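Local coordinates for protein Myo-inositol 2-dehydrogenase (Thermotoga maritima, PDB 3EZY) that catalyses the NAD(+)-dependent oxidation of myo-inositol to scyllo-inosose, probably as a step in myo-inositol degradation, at residues A[83-88]-A[109-114]. Sequence-based numbering, arbitrary orientation. Where two conformers were deposited one is given.
Sequences ACAKAK and EETKKA
The methyl group of Ala-85 packs against one turn of the helix that carries Glu-110, Thr-111 and Ala-114. Its CB lies 3.4 Å from Glu-110 O and 3.7 Å from Thr-111 CA, so it meets backbone as well as side chains. Ala-114 returns the approach: its CB is 3.8 Å from Ala-85 CB and 3.0 Å from Ala-85 O, a tight fit. With alanines at the centre, the nearest CA atoms, of Ala-85 and Thr-111, are 4.8 Å apart. Thr-111 flanks the methyl with CG2, while its OG1, between backbone N and carbonyl carbon (chi1 48°), hydrogen-bonds back to Met-107 O of its own helix. To one side of the alanines, the exposed Lys-86 and the buried Glu-110 cross obliquely, and the lysine meets the carboxylate with its last methylene: Lys-86 CE is 3.0 Å from Glu-110 OE1, and Lys-86 NZ is 3.8 Å from the same oxygen, a long salt bridge. Glu-110 OE2 is paired with Arg-106 and, again at long range (3.9 Å), with Lys-113 NZ. The contact joins neighbouring helices 77-86 and 101-114 of the Rossmann domain; Val-91 of strand 90-94 touches both Cys-84 and Thr-111. With no hydrogen bond between the segments, their close approach rests mainly on van der Waals packing of the two alanine methyls against each other and against backbone carbonyls, and the three basic groups around Glu-110 would probably favour its ionised form.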
ATOM      1  N   ALA A  83     -49.129  -6.135  -8.752  1.00 24.42           N
ATOM      2  CA  ALA A  83     -50.041  -6.200  -7.622  1.00 24.28           C
ATOM      3  C   ALA A  83     -49.820  -5.053  -6.615  1.00 24.58           C
ATOM      4  O   ALA A  83     -50.789  -4.459  -6.114  1.00 23.85           O
ATOM      5  CB  ALA A  83     -49.890  -7.585  -6.911  1.00 24.97           C
ATOM      6  N   CYS A  84     -48.572  -4.697  -6.297  1.00 24.08           N
ATOM      7  CA  CYS A  84     -48.385  -3.484  -5.474  1.00 24.10           C
ATOM      8  C   CYS A  84     -48.957  -2.240  -6.172  1.00 24.58           C
ATOM      9  O   CYS A  84     -49.518  -1.360  -5.516  1.00 24.73           O
ATOM     10  CB  CYS A  84     -46.904  -3.215  -5.135  1.00 23.72           C
ATOM     11  SG  CYS A  84     -46.114  -4.495  -4.159  1.00 25.76           S
ATOM     12  N   ALA A  85     -48.753  -2.097  -7.475  1.00 23.97           N
ATOM     13  CA  ALA A  85     -49.253  -0.874  -8.132  1.00 24.39           C
ATOM     14  C   ALA A  85     -50.803  -0.816  -8.049  1.00 25.22           C
ATOM     15  O   ALA A  85     -51.382   0.215  -7.717  1.00 25.43           O
ATOM     16  CB  ALA A  85     -48.787  -0.797  -9.588  1.00 23.48           C
ATOM     17  N   LYS A  86     -51.449  -1.950  -8.271  1.00 26.33           N
ATOM     18  CA  LYS A  86     -52.917  -2.036  -8.209  1.00 27.98           C
ATOM     19  C   LYS A  86     -53.391  -1.772  -6.794  1.00 28.47           C
ATOM     20  O   LYS A  86     -54.477  -1.239  -6.593  1.00 29.22           O
ATOM     21  CB  LYS A  86     -53.388  -3.402  -8.712  1.00 28.23           C
ATOM     22  CG  LYS A  86     -52.926  -3.733 -10.144  1.00 31.59           C
ATOM     23  CD  LYS A  86     -53.618  -2.839 -11.182  1.00 39.69           C
ATOM     24  CE  LYS A  86     -53.458  -3.339 -12.626  1.00 42.01           C
ATOM     25  NZ  LYS A  86     -53.413  -4.838 -12.715  1.00 45.39           N
ATOM     26  N   ALA A  87     -52.568  -2.108  -5.796  1.00 27.76           N
ATOM     27  CA  ALA A  87     -52.924  -1.797  -4.417  1.00 28.01           C
ATOM     28  C   ALA A  87     -52.472  -0.411  -3.968  1.00 27.83           C
ATOM     29  O   ALA A  87     -52.656  -0.052  -2.817  1.00 27.26           O
ATOM     30  CB  ALA A  87     -52.389  -2.853  -3.468  1.00 28.24           C
ATOM     31  N   LYS A  88     -51.842   0.342  -4.871  1.00 28.11           N
ATOM     32  CA  LYS A  88     -51.295   1.677  -4.591  0.50 28.62           C
ATOM     33  C   LYS A  88     -50.274   1.661  -3.453  1.00 28.75           C
ATOM     34  O   LYS A  88     -50.290   2.531  -2.552  1.00 28.53           O
ATOM     35  CB  LYS A  88     -52.400   2.717  -4.342  0.50 29.45           C
ATOM     36  CG  LYS A  88     -51.910   4.184  -4.256  0.50 30.74           C
ATOM     37  CD  LYS A  88     -53.107   5.169  -4.294  0.50 32.45           C
ATOM     38  CE  LYS A  88     -52.708   6.640  -4.030  0.50 32.76           C
ATOM     39  NZ  LYS A  88     -52.499   6.960  -2.564  0.50 30.12           N
ATOM     40  N   GLU A 109     -44.844   0.499 -16.541  1.00 28.49           N
ATOM     41  CA  GLU A 109     -46.178   1.069 -16.883  1.00 30.34           C
ATOM     42  C   GLU A 109     -47.189   1.127 -15.726  1.00 29.25           C
ATOM     43  O   GLU A 109     -47.793   2.154 -15.456  1.00 28.36           O
ATOM     44  CB  GLU A 109     -46.824   0.217 -17.966  1.00 30.88           C
ATOM     45  CG  GLU A 109     -47.551   1.005 -19.039  1.00 39.61           C
ATOM     46  CD  GLU A 109     -46.779   0.971 -20.379  1.00 50.12           C
ATOM     47  OE1 GLU A 109     -45.951   0.031 -20.543  1.00 52.09           O
ATOM     48  OE2 GLU A 109     -47.014   1.866 -21.253  1.00 52.58           O
ATOM     49  N   GLU A 110     -47.393  -0.003 -15.057  1.00 29.28           N
ATOM     50  CA  GLU A 110     -48.389  -0.076 -13.957  1.00 29.57           C
ATOM     51  C   GLU A 110     -48.040   0.754 -12.730  1.00 29.25           C
ATOM     52  O   GLU A 110     -48.904   1.443 -12.154  1.00 29.72           O
ATOM     53  CB  GLU A 110     -48.645  -1.526 -13.566  1.00 29.44           C
ATOM     54  CG  GLU A 110     -49.053  -2.358 -14.754  1.00 31.22           C
ATOM     55  CD  GLU A 110     -50.530  -2.154 -15.083  1.00 38.04           C
ATOM     56  OE1 GLU A 110     -51.303  -1.963 -14.133  1.00 36.35           O
ATOM     57  OE2 GLU A 110     -50.901  -2.157 -16.279  1.00 41.67           O
ATOM     58  N   THR A 111     -46.782   0.734 -12.324  1.00 28.16           N
ATOM     59  CA  THR A 111     -46.417   1.553 -11.186  1.00 28.10           C
ATOM     60  C   THR A 111     -46.577   3.024 -11.559  1.00 29.43           C
ATOM     61  O   THR A 111     -47.043   3.827 -10.751  1.00 29.72           O
ATOM     62  CB  THR A 111     -44.959   1.255 -10.668  1.00 28.25           C
ATOM     63  OG1 THR A 111     -44.050   1.243 -11.760  1.00 25.65           O
ATOM     64  CG2 THR A 111     -44.888  -0.127  -9.987  1.00 27.34           C
ATOM     65  N   LYS A 112     -46.192   3.389 -12.783  1.00 31.02           N
ATOM     66  CA  LYS A 112     -46.324   4.786 -13.218  1.00 33.21           C
ATOM     67  C   LYS A 112     -47.797   5.187 -13.264  1.00 33.46           C
ATOM     68  O   LYS A 112     -48.175   6.242 -12.786  1.00 33.16           O
ATOM     69  CB  LYS A 112     -45.667   4.988 -14.589  1.00 34.03           C
ATOM     70  CG  LYS A 112     -45.686   6.440 -15.071  1.00 38.26           C
ATOM     71  CD  LYS A 112     -45.040   6.563 -16.454  1.00 43.95           C
ATOM     72  CE  LYS A 112     -44.884   8.033 -16.861  1.00 47.41           C
ATOM     73  NZ  LYS A 112     -46.042   8.587 -17.643  1.00 50.99           N
ATOM     74  N   LYS A 113     -48.638   4.310 -13.814  1.00 35.09           N
ATOM     75  CA  LYS A 113     -50.081   4.534 -13.805  1.00 36.09           C
ATOM     76  C   LYS A 113     -50.566   4.764 -12.376  1.00 35.24           C
ATOM     77  O   LYS A 113     -51.250   5.742 -12.115  1.00 35.23           O
ATOM     78  CB  LYS A 113     -50.818   3.326 -14.390  1.00 37.43           C
ATOM     79  CG  LYS A 113     -52.129   3.659 -15.076  1.00 42.49           C
ATOM     80  CD  LYS A 113     -51.994   3.449 -16.591  1.00 48.52           C
ATOM     81  CE  LYS A 113     -51.953   1.950 -16.929  1.00 51.01           C
ATOM     82  NZ  LYS A 113     -52.965   1.201 -16.114  1.00 52.14           N
ATOM     83  N   ALA A 114     -50.223   3.859 -11.454  1.00 33.49           N
ATOM     84  CA  ALA A 114     -50.680   3.973 -10.059  1.00 32.79           C
ATOM     85  C   ALA A 114     -50.027   5.137  -9.309  1.00 32.65           C
ATOM     86  O   ALA A 114     -50.397   5.449  -8.191  1.00 33.12           O
ATOM     87  CB  ALA A 114     -50.456   2.646  -9.276  1.00 32.70           C
TER